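Local coordinates for protein 1-carboxybiuret hydrolase subunit AtzE (Pseudomonas sp., PDB 6C62) that hydrolyses 1-carboxybiuret to urea-1,3-dicarboxylate and ammonia, a step in the breakdown of the herbicide atrazine, as a member of the amidase family, at residues G262-N267 / T401-F406; E287-P292 / D365-P370. All coordinates share one frame; numbering follows the deposited sequence.

Interaction 1 (G262-N267 / T401-F406); sequences GWFRDN and TQPVSF
Pro403 meets two aromatic rings, those of Trp263 and Phe264. Its CG atom makes the closest approach, 3.7 Å from NE1 of Trp263. The Trp263 and Pro403 side chains cross at about a right angle. The same CG lies 4.1 Å from CZ of Phe264, and here the two side chains run past each other in opposite directions. Val404 adds one methyl, with CG2 4.2 Å from CZ of Phe264.

The rings also support each other. CD1 of Trp263 sits 3.7 Å above the plane of the Phe264 ring, over its centre. CG of Trp263 is anti to the backbone N (chi1 173°), which carries the indole toward Pro403. NE1 is hydrogen-bonded to the carbonyl of Leu399, just before the 401-406 segment, so the indole nitrogen is tied to that part of the chain.

The loose side of the short helix 263-266 carries Arg265 and Asp266, which are exposed and do not touch 401-406. Asn267, by contrast, is buried and packs on Leu399 and Leu400. Its ND2 donates to O of Trp263 at 2.9 Å, with an angle of 155° at the hydrogen, and the backbone N of Asn267 reaches the same oxygen. ND2 also lies over one face of the indole, offset toward the rim.

No hydrogen bond joins the two segments directly. The contact buries 138 Å² in all, and the touching atoms are carbons except NE1 of Trp263, whose hydrogen bond goes to Leu399 O. Contact therefore rests on shape and dispersion, while the bond to Leu399 would limit how the ring can turn.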
loop_
_atom_site.group_PDB
_atom_site.type_symbol
_atom_site.label_atom_id
_atom_site.label_comp_id
_atom_site.label_asym_id
_atom_site.label_seq_id
_atom_site.Cartn_x
_atom_site.Cartn_y
_atom_site.Cartn_z
ATOM N N GLY A 262 10.063 -22.933 18.287
ATOM C CA GLY A 262 10.146 -23.263 16.860
ATOM C C GLY A 262 11.258 -22.517 16.143
ATOM O O GLY A 262 12.417 -22.709 16.491
ATOM N N TRP A 263 10.896 -21.652 15.188
ATOM C CA TRP A 263 11.864 -20.852 14.415
ATOM C C TRP A 263 12.891 -20.161 15.327
ATOM O O TRP A 263 14.086 -20.126 15.026
ATOM C CB TRP A 263 11.111 -19.765 13.619
ATOM C CG TRP A 263 11.982 -18.783 12.920
ATOM C CD1 TRP A 263 12.322 -17.540 13.364
ATOM C CD2 TRP A 263 12.608 -18.941 11.656
ATOM N NE1 TRP A 263 13.144 -16.920 12.448
ATOM C CE2 TRP A 263 13.334 -17.765 11.394
ATOM C CE3 TRP A 263 12.638 -19.964 10.728
ATOM C CZ2 TRP A 263 14.085 -17.591 10.219
ATOM C CZ3 TRP A 263 13.364 -19.782 9.557
ATOM C CH2 TRP A 263 14.103 -18.621 9.329
ATOM N N PHE A 264 12.407 -19.623 16.434
ATOM C CA PHE A 264 13.220 -18.848 17.351
ATOM C C PHE A 264 14.126 -19.694 18.287
ATOM O O PHE A 264 15.027 -19.133 18.969
ATOM C CB PHE A 264 12.344 -17.915 18.150
ATOM C CG PHE A 264 11.674 -16.878 17.318
ATOM C CD1 PHE A 264 12.329 -15.677 17.029
ATOM C CD2 PHE A 264 10.422 -17.106 16.761
ATOM C CE1 PHE A 264 11.700 -14.727 16.241
ATOM C CE2 PHE A 264 9.800 -16.151 15.964
ATOM C CZ PHE A 264 10.448 -14.972 15.727
ATOM N N ARG A 265 13.909 -21.005 18.292
ATOM C CA ARG A 265 14.860 -21.950 18.910
ATOM C C ARG A 265 15.783 -22.608 17.900
ATOM O O ARG A 265 17.030 -22.696 18.119
ATOM C CB ARG A 265 14.088 -23.012 19.670
ATOM C CG ARG A 265 15.025 -23.872 20.505
ATOM C CD ARG A 265 14.250 -24.680 21.517
ATOM N NE ARG A 265 15.112 -25.658 22.198
ATOM C CZ ARG A 265 15.969 -25.349 23.179
ATOM N NH1 ARG A 265 16.133 -24.081 23.626
ATOM N NH2 ARG A 265 16.654 -26.332 23.752
ATOM N N ASP A 266 15.203 -23.065 16.794
ATOM C CA ASP A 266 15.939 -23.703 15.693
ATOM C C ASP A 266 17.041 -22.803 15.105
ATOM O O ASP A 266 18.057 -23.323 14.621
ATOM C CB ASP A 266 15.015 -24.000 14.514
ATOM C CG ASP A 266 13.904 -25.035 14.828
ATOM O OD1 ASP A 266 13.910 -25.673 15.918
ATOM O OD2 ASP A 266 12.944 -25.108 13.978
ATOM N N ASN A 267 16.821 -21.471 15.075
ATOM C CA ASN A 267 17.807 -20.552 14.544
ATOM C C ASN A 267 18.632 -19.835 15.645
ATOM O O ASN A 267 19.258 -18.803 15.403
ATOM C CB ASN A 267 17.136 -19.572 13.601
ATOM C CG ASN A 267 16.544 -20.261 12.391
ATOM O OD1 ASN A 267 17.251 -20.633 11.468
ATOM N ND2 ASN A 267 15.241 -20.465 12.401
ATOM N N THR A 401 15.316 -11.436 13.980
ATOM C CA THR A 401 14.752 -10.084 14.038
ATOM C C THR A 401 13.694 -9.862 12.946
ATOM O O THR A 401 12.678 -9.179 13.166
ATOM C CB THR A 401 15.850 -9.006 13.912
ATOM O OG1 THR A 401 16.720 -9.303 12.817
ATOM C CG2 THR A 401 16.657 -8.965 15.127
ATOM N N GLN A 402 13.958 -10.407 11.772
ATOM C CA GLN A 402 13.205 -10.104 10.568
ATOM C C GLN A 402 11.693 -10.431 10.626
ATOM O O GLN A 402 10.896 -9.634 10.173
ATOM C CB GLN A 402 13.896 -10.734 9.338
ATOM C CG GLN A 402 13.369 -10.209 8.010
ATOM C CD GLN A 402 14.344 -10.324 6.849
ATOM O OE1 GLN A 402 15.269 -11.123 6.905
ATOM N NE2 GLN A 402 14.219 -9.459 5.840
ATOM N N PRO A 403 11.300 -11.546 11.241
ATOM C CA PRO A 403 9.827 -11.820 11.342
ATOM C C PRO A 403 9.081 -10.798 12.213
ATOM O O PRO A 403 7.911 -10.525 11.973
ATOM C CB PRO A 403 9.778 -13.198 12.030
ATOM C CG PRO A 403 11.156 -13.826 11.813
ATOM C CD PRO A 403 12.102 -12.660 11.780
ATOM N N VAL A 404 9.747 -10.219 13.185
ATOM C CA VAL A 404 9.092 -9.380 14.192
ATOM C C VAL A 404 8.855 -7.937 13.722
ATOM O O VAL A 404 7.750 -7.380 13.879
ATOM C CB VAL A 404 9.929 -9.377 15.503
ATOM C CG1 VAL A 404 9.262 -8.497 16.543
ATOM C CG2 VAL A 404 10.147 -10.816 16.007
ATOM N N SER A 405 9.853 -7.338 13.096
ATOM C CA SER A 405 9.689 -6.030 12.481
ATOM C C SER A 405 8.672 -6.016 11.319
ATOM O O SER A 405 8.095 -4.999 11.035
ATOM C CB SER A 405 11.061 -5.466 12.051
ATOM O OG SER A 405 11.826 -6.493 11.527
ATOM N N PHE A 406 8.423 -7.166 10.701
ATOM C CA PHE A 406 7.501 -7.222 9.582
ATOM C C PHE A 406 6.039 -6.954 10.029
ATOM O O PHE A 406 5.252 -6.343 9.314
ATOM C CB PHE A 406 7.623 -8.558 8.890
ATOM C CG PHE A 406 6.904 -8.623 7.579
ATOM C CD1 PHE A 406 7.143 -7.651 6.596
ATOM C CD2 PHE A 406 5.965 -9.604 7.324
ATOM C CE1 PHE A 406 6.430 -7.659 5.392
ATOM C CE2 PHE A 406 5.259 -9.593 6.135
ATOM C CZ PHE A 406 5.527 -8.679 5.156
#

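Interaction 2 (E287-P292 / D365-P370); sequences EVVMWP and DILIAP
Leu367 reaches Val289 and Trp291 through its two methyls, one for each. CD2 packs against Val289, 3.9 Å from CG2 and 4.0 Å from CG1, so it rests against both branches of the valine. The two side chains cross at about a right angle. CD1 turns to the indole and lies 4.3 Å from CZ3 of Trp291. In Leu367, chi1 of -61° sets CG beside the backbone N, and chi2 of 167° then sends CD2 to Val289 and CD1 to Trp291. All three residues are buried, and no hydrogen bond runs between the segments.

The next shell sets these groups in place. CD of Pro292 lies 3.7 Å above one face of the indole, offset toward the rim. Leu260 of strand 257-260 touches both Leu367 and Trp291. Helix 340-360 hydrogen-bonds the indole NE1 through Tyr353 OH and packs Val357 on Trp291 and Leu360 on Leu367.

The backbones are held further out. Val289 makes backbone hydrogen bonds with Val259 and Gly261, and Ile366 makes them with Arg256. Strand 257-260 therefore lies between the two segments, parallel to both 288-289 and 366-370, and the CA atoms of Val289 and Leu367 are 8.1 Å apart. This is side-chain packing across an intervening strand, at the end of the large mixed sheet that forms the core of the amidase fold, with helices packed against it.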
loop_
_atom_site.group_PDB
_atom_site.type_symbol
_atom_site.label_atom_id
_atom_site.label_comp_id
_atom_site.label_asym_id
_atom_site.label_seq_id
_atom_site.Cartn_x
_atom_site.Cartn_y
_atom_site.Cartn_z
ATOM N N GLU A 287 6.155 -20.804 29.758
ATOM C CA GLU A 287 5.487 -21.353 28.594
ATOM C C GLU A 287 6.214 -21.055 27.283
ATOM O O GLU A 287 6.662 -19.935 27.065
ATOM C CB GLU A 287 4.079 -20.837 28.519
ATOM C CG GLU A 287 3.072 -21.785 29.118
ATOM C CD GLU A 287 1.664 -21.253 28.990
ATOM O OE1 GLU A 287 1.062 -21.452 27.890
ATOM O OE2 GLU A 287 1.199 -20.642 30.000
ATOM N N VAL A 288 6.332 -22.067 26.438
ATOM C CA VAL A 288 6.882 -21.937 25.089
ATOM C C VAL A 288 5.689 -21.612 24.164
ATOM O O VAL A 288 4.652 -22.249 24.234
ATOM C CB VAL A 288 7.648 -23.191 24.683
ATOM C CG1 VAL A 288 8.039 -23.156 23.211
ATOM C CG2 VAL A 288 8.880 -23.369 25.567
ATOM N N VAL A 289 5.816 -20.579 23.358
ATOM C CA VAL A 289 4.749 -20.059 22.516
ATOM C C VAL A 289 5.254 -20.107 21.040
ATOM O O VAL A 289 6.410 -19.764 20.762
ATOM C CB VAL A 289 4.499 -18.581 22.865
ATOM C CG1 VAL A 289 3.468 -17.945 21.960
ATOM C CG2 VAL A 289 4.093 -18.445 24.281
ATOM N N MET A 290 4.394 -20.518 20.102
ATOM C CA MET A 290 4.752 -20.469 18.677
ATOM C C MET A 290 4.290 -19.139 18.070
ATOM O O MET A 290 3.168 -18.747 18.217
ATOM C CB MET A 290 4.190 -21.666 17.912
ATOM C CG MET A 290 4.686 -22.984 18.558
ATOM S SD MET A 290 6.526 -23.160 18.585
ATOM C CE MET A 290 6.631 -23.908 16.954
ATOM N N TRP A 291 5.201 -18.461 17.405
ATOM C CA TRP A 291 4.889 -17.248 16.646
ATOM C C TRP A 291 4.259 -17.733 15.336
ATOM O O TRP A 291 4.736 -18.713 14.741
ATOM C CB TRP A 291 6.180 -16.490 16.399
ATOM C CG TRP A 291 6.044 -15.158 15.706
ATOM C CD1 TRP A 291 6.056 -14.955 14.376
ATOM C CD2 TRP A 291 5.970 -13.883 16.302
ATOM N NE1 TRP A 291 5.981 -13.632 14.103
ATOM C CE2 TRP A 291 5.908 -12.945 15.271
ATOM C CE3 TRP A 291 5.946 -13.434 17.613
ATOM C CZ2 TRP A 291 5.836 -11.598 15.490
ATOM C CZ3 TRP A 291 5.847 -12.066 17.852
ATOM C CH2 TRP A 291 5.795 -11.153 16.791
ATOM N N PRO A 292 3.158 -17.114 14.898
ATOM C CA PRO A 292 2.561 -17.591 13.638
ATOM C C PRO A 292 3.448 -17.379 12.364
ATOM O O PRO A 292 3.942 -16.264 12.114
ATOM C CB PRO A 292 1.276 -16.751 13.564
ATOM C CG PRO A 292 1.691 -15.443 14.175
ATOM C CD PRO A 292 2.447 -15.925 15.394
ATOM N N ASP A 365 1.357 -10.698 26.909
ATOM C CA ASP A 365 1.789 -9.304 27.072
ATOM C C ASP A 365 3.206 -9.074 26.502
ATOM O O ASP A 365 3.436 -8.077 25.804
ATOM C CB ASP A 365 1.709 -8.887 28.527
ATOM C CG ASP A 365 0.273 -8.996 29.058
ATOM O OD1 ASP A 365 -0.547 -8.254 28.511
ATOM O OD2 ASP A 365 -0.061 -9.896 29.921
ATOM N N ILE A 366 4.119 -9.999 26.805
ATOM C CA ILE A 366 5.515 -9.933 26.332
ATOM C C ILE A 366 5.948 -11.320 25.854
ATOM O O ILE A 366 5.604 -12.340 26.502
ATOM C CB ILE A 366 6.432 -9.422 27.451
ATOM C CG1 ILE A 366 6.139 -7.995 27.789
ATOM C CG2 ILE A 366 7.889 -9.457 27.048
ATOM C CD1 ILE A 366 6.299 -7.748 29.237
ATOM N N LEU A 367 6.684 -11.370 24.751
ATOM C CA LEU A 367 7.290 -12.605 24.255
ATOM C C LEU A 367 8.783 -12.407 24.122
ATOM O O LEU A 367 9.224 -11.324 23.724
ATOM C CB LEU A 367 6.668 -13.059 22.933
ATOM C CG LEU A 367 5.150 -13.370 23.052
ATOM C CD1 LEU A 367 4.494 -13.503 21.690
ATOM C CD2 LEU A 367 4.939 -14.675 23.815
ATOM N N ILE A 368 9.558 -13.448 24.451
ATOM C CA ILE A 368 11.003 -13.367 24.498
ATOM C C ILE A 368 11.656 -14.221 23.414
ATOM O O ILE A 368 11.333 -15.399 23.221
ATOM C CB ILE A 368 11.522 -13.910 25.839
ATOM C CG1 ILE A 368 10.858 -13.193 26.993
ATOM C CG2 ILE A 368 13.034 -13.709 25.924
ATOM C CD1 ILE A 368 11.196 -13.898 28.302
ATOM N N ALA A 369 12.626 -13.642 22.747
ATOM C CA ALA A 369 13.446 -14.345 21.778
ATOM C C ALA A 369 14.866 -13.839 21.805
ATOM O O ALA A 369 15.126 -12.772 22.336
ATOM C CB ALA A 369 12.847 -14.128 20.389
ATOM N N PRO A 370 15.801 -14.572 21.192
ATOM C CA PRO A 370 17.130 -14.001 21.084
ATOM C C PRO A 370 17.147 -12.959 19.990
ATOM O O PRO A 370 16.306 -12.982 19.088
ATOM C CB PRO A 370 18.030 -15.203 20.729
ATOM C CG PRO A 370 17.120 -16.417 20.616
ATOM C CD PRO A 370 15.705 -15.895 20.542
#

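The two contacts are neighbours, with centres about 10 Å apart. Phe264 joins them: its CE2 is 3.7 Å from CB of Trp291, and its CD1 is 3.7 Å from CB of Ala369. One ring thus packs on both segments of interaction 2. Tyr353 adds a polar tie, since its hydroxyl is hydrogen-bonded to O of Pro403 in interaction 1 and to NE1 of Trp291 in interaction 2. In sequence, 287-292 and 365-370 both fall between 262-267 and 401-406. Both contacts lie away from Lys74, Ser150 and Ser174, the catalytic residues inferred from relatives, and are structural packing near one end of the sheet.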